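Local coordinates for protein glucose-6-phosphate dehydrogenase (Trypanosoma cruzi, PDB 5AQ1) that catalyses the NADP-dependent oxidation of glucose 6-phosphate to 6-phosphogluconolactone, the entry step of the pentose phosphate pathway, at residues L53-C58 / F91-E96; Q401-M406 / D427-R432. All blocks are in the same frame, centred on the assembly; numbering follows the deposited sequence.

Interaction 1: L53-C58 / F91-E96; sequences LFQLYC and FTRLDE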
loop_
_atom_site.group_PDB
_atom_site.type_symbol
_atom_site.label_atom_id
_atom_site.label_comp_id
_atom_site.label_asym_id
_atom_site.label_seq_id
_atom_site.Cartn_x
_atom_site.Cartn_y
_atom_site.Cartn_z
ATOM N N LEU B 53 -44.610 -13.408 1.106
ATOM C CA LEU B 53 -45.569 -12.797 0.189
ATOM C C LEU B 53 -46.541 -11.875 0.926
ATOM O O LEU B 53 -46.904 -10.820 0.409
ATOM C CB LEU B 53 -46.341 -13.877 -0.583
ATOM C CG LEU B 53 -45.544 -14.697 -1.607
ATOM C CD1 LEU B 53 -46.315 -15.937 -2.034
ATOM C CD2 LEU B 53 -45.182 -13.854 -2.820
ATOM N N PHE B 54 -46.961 -12.277 2.126
ATOM C CA PHE B 54 -47.828 -11.437 2.960
ATOM C C PHE B 54 -47.155 -10.104 3.277
ATOM O O PHE B 54 -47.768 -9.045 3.131
ATOM C CB PHE B 54 -48.205 -12.160 4.258
ATOM C CG PHE B 54 -48.955 -11.301 5.241
ATOM C CD1 PHE B 54 -50.201 -10.780 4.921
ATOM C CD2 PHE B 54 -48.421 -11.020 6.491
ATOM C CE1 PHE B 54 -50.900 -9.994 5.824
ATOM C CE2 PHE B 54 -49.115 -10.233 7.401
ATOM C CZ PHE B 54 -50.355 -9.719 7.066
ATOM N N GLN B 55 -45.894 -10.163 3.699
ATOM C CA GLN B 55 -45.134 -8.953 4.013
ATOM C C GLN B 55 -44.965 -8.057 2.789
ATOM O O GLN B 55 -45.069 -6.835 2.895
ATOM C CB GLN B 55 -43.758 -9.303 4.591
ATOM C CG GLN B 55 -43.791 -9.981 5.955
ATOM C CD GLN B 55 -44.510 -9.157 7.004
ATOM O OE1 GLN B 55 -44.439 -7.929 6.996
ATOM N NE2 GLN B 55 -45.217 -9.827 7.907
ATOM N N LEU B 56 -44.706 -8.664 1.632
ATOM C CA LEU B 56 -44.577 -7.908 0.388
ATOM C C LEU B 56 -45.888 -7.227 0.012
ATOM O O LEU B 56 -45.881 -6.097 -0.473
ATOM C CB LEU B 56 -44.105 -8.807 -0.759
ATOM C CG LEU B 56 -42.660 -9.306 -0.707
ATOM C CD1 LEU B 56 -42.385 -10.192 -1.913
ATOM C CD2 LEU B 56 -41.668 -8.154 -0.651
ATOM N N TYR B 57 -47.008 -7.912 0.232
ATOM C CA TYR B 57 -48.323 -7.324 -0.008
ATOM C C TYR B 57 -48.523 -6.102 0.883
ATOM O O TYR B 57 -48.898 -5.038 0.401
ATOM C CB TYR B 57 -49.429 -8.350 0.249
ATOM C CG TYR B 57 -50.818 -7.871 -0.118
ATOM C CD1 TYR B 57 -51.229 -7.827 -1.448
ATOM C CD2 TYR B 57 -51.730 -7.474 0.865
ATOM C CE1 TYR B 57 -52.500 -7.394 -1.796
ATOM C CE2 TYR B 57 -53.006 -7.041 0.529
ATOM C CZ TYR B 57 -53.386 -7.003 -0.802
ATOM O OH TYR B 57 -54.648 -6.576 -1.152
ATOM N N CYS B 58 -48.248 -6.262 2.176
ATOM C CA CYS B 58 -48.455 -5.197 3.162
ATOM C C CYS B 58 -47.597 -3.955 2.942
ATOM O O CYS B 58 -48.002 -2.853 3.307
ATOM C CB CYS B 58 -48.202 -5.724 4.574
ATOM S SG CYS B 58 -49.433 -6.905 5.165
ATOM N N PHE B 91 -47.928 -15.895 9.800
ATOM C CA PHE B 91 -47.696 -14.483 9.488
ATOM C C PHE B 91 -47.250 -13.744 10.745
ATOM O O PHE B 91 -47.742 -14.010 11.843
ATOM C CB PHE B 91 -48.956 -13.806 8.926
ATOM C CG PHE B 91 -49.489 -14.418 7.652
ATOM C CD1 PHE B 91 -48.760 -15.359 6.921
ATOM C CD2 PHE B 91 -50.725 -14.012 7.160
ATOM C CE1 PHE B 91 -49.274 -15.899 5.753
ATOM C CE2 PHE B 91 -51.238 -14.546 5.992
ATOM C CZ PHE B 91 -50.512 -15.490 5.287
ATOM N N THR B 92 -46.325 -12.806 10.570
ATOM C CA THR B 92 -45.785 -12.028 11.679
ATOM C C THR B 92 -46.067 -10.546 11.463
ATOM O O THR B 92 -46.538 -10.144 10.394
ATOM C CB THR B 92 -44.263 -12.245 11.832
ATOM O OG1 THR B 92 -43.568 -11.662 10.722
ATOM C CG2 THR B 92 -43.939 -13.735 11.925
ATOM N N ARG B 93 -45.780 -9.748 12.493
ATOM C CA ARG B 93 -45.972 -8.298 12.464
ATOM C C ARG B 93 -47.421 -7.918 12.146
ATOM O O ARG B 93 -47.689 -6.894 11.509
ATOM C CB ARG B 93 -45.004 -7.665 11.453
ATOM C CG ARG B 93 -43.534 -8.080 11.607
ATOM C CD ARG B 93 -42.574 -6.906 11.540
ATOM N NE ARG B 93 -42.904 -5.903 10.540
ATOM C CZ ARG B 93 -43.326 -4.660 10.798
ATOM N NH1 ARG B 93 -43.536 -4.215 12.040
ATOM N NH2 ARG B 93 -43.562 -3.848 9.781
ATOM N N LEU B 94 -48.346 -8.750 12.620
ATOM C CA LEU B 94 -49.773 -8.566 12.383
ATOM C C LEU B 94 -50.285 -7.305 13.071
ATOM O O LEU B 94 -50.999 -6.501 12.468
ATOM C CB LEU B 94 -50.549 -9.790 12.887
ATOM C CG LEU B 94 -50.437 -11.055 12.030
ATOM C CD1 LEU B 94 -50.709 -12.308 12.848
ATOM C CD2 LEU B 94 -51.386 -10.970 10.847
ATOM N N ASP B 95 -49.907 -7.136 14.334
ATOM C CA ASP B 95 -50.342 -5.985 15.119
ATOM C C ASP B 95 -49.569 -4.711 14.777
ATOM O O ASP B 95 -50.104 -3.625 14.939
ATOM C CB ASP B 95 -50.236 -6.275 16.619
ATOM C CG ASP B 95 -51.152 -7.402 17.068
ATOM O OD1 ASP B 95 -52.016 -7.850 16.281
ATOM O OD2 ASP B 95 -51.006 -7.841 18.222
ATOM N N GLU B 96 -48.335 -4.834 14.283
ATOM C CA GLU B 96 -47.448 -3.669 14.170
ATOM C C GLU B 96 -47.951 -2.637 13.150
ATOM O O GLU B 96 -47.947 -1.431 13.418
ATOM C CB GLU B 96 -46.023 -4.117 13.830
ATOM C CG GLU B 96 -45.358 -4.958 14.938
ATOM C CD GLU B 96 -44.899 -4.130 16.120
ATOM O OE1 GLU B 96 -43.940 -3.355 15.941
ATOM O OE2 GLU B 96 -45.482 -4.258 17.223
#

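Interaction 2: Q401-M406 / D427-R432; sequences QPSEAM and DLTYER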
loop_
_atom_site.group_PDB
_atom_site.type_symbol
_atom_site.label_atom_id
_atom_site.label_comp_id
_atom_site.label_asym_id
_atom_site.label_seq_id
_atom_site.Cartn_x
_atom_site.Cartn_y
_atom_site.Cartn_z
ATOM N N GLN B 401 -26.788 -12.832 12.336
ATOM C CA GLN B 401 -27.797 -13.248 13.312
ATOM C C GLN B 401 -27.146 -13.949 14.511
ATOM O O GLN B 401 -26.098 -14.571 14.358
ATOM C CB GLN B 401 -28.819 -14.189 12.658
ATOM C CG GLN B 401 -28.284 -15.588 12.372
ATOM C CD GLN B 401 -28.976 -16.279 11.211
ATOM O OE1 GLN B 401 -29.774 -15.674 10.489
ATOM N NE2 GLN B 401 -28.665 -17.558 11.022
ATOM N N PRO B 402 -27.742 -13.856 15.700
ATOM C CA PRO B 402 -28.900 -13.019 15.972
ATOM C C PRO B 402 -28.473 -11.580 16.217
ATOM O O PRO B 402 -27.276 -11.289 16.235
ATOM C CB PRO B 402 -29.448 -13.618 17.262
ATOM C CG PRO B 402 -28.235 -14.092 17.976
ATOM C CD PRO B 402 -27.301 -14.584 16.904
ATOM N N SER B 403 -29.448 -10.697 16.407
ATOM C CA SER B 403 -29.190 -9.303 16.749
ATOM C C SER B 403 -28.141 -8.704 15.815
ATOM O O SER B 403 -27.029 -8.365 16.228
ATOM C CB SER B 403 -28.745 -9.199 18.208
ATOM O OG SER B 403 -28.534 -7.850 18.573
ATOM N N GLU B 404 -28.513 -8.599 14.544
ATOM C CA GLU B 404 -27.573 -8.219 13.485
ATOM C C GLU B 404 -26.826 -6.926 13.785
ATOM O O GLU B 404 -27.417 -5.937 14.224
ATOM C CB GLU B 404 -28.235 -8.146 12.099
ATOM C CG GLU B 404 -29.685 -7.709 12.063
ATOM C CD GLU B 404 -30.662 -8.867 12.207
ATOM O OE1 GLU B 404 -30.875 -9.599 11.221
ATOM O OE2 GLU B 404 -31.223 -9.034 13.309
ATOM N N ALA B 405 -25.515 -6.962 13.545
ATOM C CA ALA B 405 -24.622 -5.866 13.892
ATOM C C ALA B 405 -23.311 -5.940 13.120
ATOM O O ALA B 405 -22.909 -7.006 12.642
ATOM C CB ALA B 405 -24.338 -5.886 15.384
ATOM N N MET B 406 -22.661 -4.788 12.996
ATOM C CA MET B 406 -21.291 -4.707 12.506
ATOM C C MET B 406 -20.482 -3.923 13.537
ATOM O O MET B 406 -20.904 -2.853 13.984
ATOM C CB MET B 406 -21.235 -4.016 11.137
ATOM C CG MET B 406 -19.845 -4.007 10.509
ATOM S SD MET B 406 -19.798 -3.608 8.743
ATOM C CE MET B 406 -20.249 -1.878 8.777
ATOM N N ASP B 427 -19.198 0.284 17.459
ATOM C CA ASP B 427 -20.334 -0.613 17.296
ATOM C C ASP B 427 -21.458 -0.021 16.446
ATOM O O ASP B 427 -21.735 1.173 16.512
ATOM C CB ASP B 427 -20.880 -0.972 18.676
ATOM C CG ASP B 427 -22.016 -1.964 18.611
ATOM O OD1 ASP B 427 -21.750 -3.147 18.298
ATOM O OD2 ASP B 427 -23.172 -1.554 18.870
ATOM N N LEU B 428 -22.085 -0.877 15.642
ATOM C CA LEU B 428 -23.343 -0.564 14.978
ATOM C C LEU B 428 -24.260 -1.770 15.144
ATOM O O LEU B 428 -24.157 -2.743 14.393
ATOM C CB LEU B 428 -23.129 -0.249 13.493
ATOM C CG LEU B 428 -24.382 -0.098 12.611
ATOM C CD1 LEU B 428 -25.281 1.024 13.106
ATOM C CD2 LEU B 428 -24.002 0.130 11.156
ATOM N N THR B 429 -25.124 -1.706 16.154
ATOM C CA THR B 429 -26.133 -2.732 16.404
ATOM C C THR B 429 -27.469 -2.224 15.874
ATOM O O THR B 429 -28.003 -1.228 16.365
ATOM C CB THR B 429 -26.238 -3.054 17.909
ATOM O OG1 THR B 429 -24.956 -3.462 18.397
ATOM C CG2 THR B 429 -27.232 -4.168 18.167
ATOM N N TYR B 430 -28.011 -2.923 14.883
ATOM C CA TYR B 430 -29.156 -2.424 14.108
ATOM C C TYR B 430 -30.424 -2.185 14.943
ATOM O O TYR B 430 -31.164 -1.231 14.681
ATOM C CB TYR B 430 -29.460 -3.361 12.925
ATOM C CG TYR B 430 -28.577 -3.140 11.705
ATOM C CD1 TYR B 430 -27.190 -3.091 11.823
ATOM C CD2 TYR B 430 -29.127 -2.993 10.434
ATOM C CE1 TYR B 430 -26.382 -2.893 10.719
ATOM C CE2 TYR B 430 -28.323 -2.793 9.321
ATOM C CZ TYR B 430 -26.950 -2.741 9.474
ATOM O OH TYR B 430 -26.129 -2.546 8.388
ATOM N N GLU B 431 -30.666 -3.028 15.945
ATOM C CA GLU B 431 -31.879 -2.909 16.764
ATOM C C GLU B 431 -31.844 -1.686 17.698
ATOM O O GLU B 431 -32.896 -1.208 18.122
ATOM C CB GLU B 431 -32.139 -4.211 17.540
ATOM C CG GLU B 431 -31.526 -4.296 18.932
ATOM C CD GLU B 431 -31.015 -5.699 19.268
ATOM O OE1 GLU B 431 -31.771 -6.694 19.156
ATOM O OE2 GLU B 431 -29.830 -5.808 19.642
ATOM N N ARG B 432 -30.641 -1.191 18.004
ATOM C CA ARG B 432 -30.469 0.025 18.808
ATOM C C ARG B 432 -30.424 1.282 17.944
ATOM O O ARG B 432 -31.039 2.292 18.276
ATOM C CB ARG B 432 -29.199 -0.058 19.670
ATOM C CG ARG B 432 -29.376 -0.892 20.933
ATOM C CD ARG B 432 -28.303 -0.652 21.995
ATOM N NE ARG B 432 -27.255 -1.678 21.961
ATOM C CZ ARG B 432 -26.015 -1.549 21.482
ATOM N NH1 ARG B 432 -25.573 -0.406 20.961
ATOM N NH2 ARG B 432 -25.200 -2.600 21.537
HETATM O O HOH W 1 -29.339 -5.588 16.255
#

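Interaction 1: L53-C58 / F91-E96
The last turns of helix 43-58, in the Rossmann-type coenzyme domain, meet the loop that follows helix 79-87 through a pair of phenylalanine rings, F54 and F91. The two rings form an offset stack. Their centroids are 4.5 Å apart and the planes are only 10° from parallel. The slip between them places F54 CB over the middle of the F91 ring, 4.0 Å from its centroid, as a CH-pi contact. In return F91 CD2 lies over the centre of one F54 face. F54 has CG anti to its own N (chi1 173°), which swings the ring out along the loop. The opposite face of F54 carries C58 SG, nearer the rim. That sulfur is in a disulfide with C99, so the covalent link and the stack flank the same ring. L94 CD2 touches the far end of F54, 4.1 Å from CZ.

Beside the rings, Q55 supplies a polar contact. Its chain bends at the second torsion, and Q55 NE2 comes to 2.8 Å from T92 O. The N-H points poorly at the oxygen (127°), so the bond is weak. Q55 OE1 makes a weak bond to R97, further along the same loop. The amide thus meets the loop with both ends, but the attachment rests mainly on apolar ring packing, with the disulfide close by.

Interaction 2: Q401-M406 / D427-R432
Y430 lays CB and the CD1 side of its ring against the carbonyl of E404, with CB 3.5 Å from E404 O. The contact joins the two ends of the beta hairpin made by strands 405-413 and 421-429. Within this chain, strand 421-429 is an outermost strand of the large mixed sheet of the C-terminal domain. A405 and T429 form an antiparallel non-hydrogen-bonded pair. M406 and L428 form the next, hydrogen-bonded pair. In it M406 N gives to L428 O at 2.9 Å, and L428 N gives to M406 O at 2.8 Å. A third bond runs just past the end of strand 421-429, where Y430 N reaches E404 O at 3.1 Å. It ties the first residue of helix 430-433 to the residue just before strand 405-413.

E404 O also accepts a bond from a water, and the water accepts one from E431 N. The oxygen therefore has two donors. A405 CB sits on the same face of the sheet as T429, while M406 and L428 turn to the other face. There both side chains pack on L426 of the second subunit, and D427 makes backbone hydrogen bonds to that subunit. Q401, at the start of segment 401-406, bonds through NE2 to a phosphate oxygen of the bound glucose 6-phosphate.

On the T429 side, T429 OG1 donates to the syn lone pair of D427 OD2, and R432 adds a long, weak salt bridge to that oxygen. At the E431 end, S403 holds its hydroxyl anti to the backbone N (chi1 -178°). S403 OG gives a 2.6 Å bond to E431 OE2. The hydroxyl arrives 38° out of the carboxylate plane.

From the N terminus, the chain first runs through helix 43-58. After strand 67-72 and helix 79-87 it returns, and interaction 1 closes this excursion within the coenzyme-binding domain. The chain then completes that domain and enters the C-terminal one. There strands 405-413 and 421-429 form a hairpin, and interaction 2 closes it at its open end. The two contacts follow in series, neither nested nor crossed. The centres of interactions 1 and 2 are about 22 Å apart. The nearest atoms of interactions 1 and 2 are about 11 Å apart. Helix 441-451, which comes after interaction 2, packs on L53, Q55 and L56, so the C-terminal domain reaches back to interaction 1.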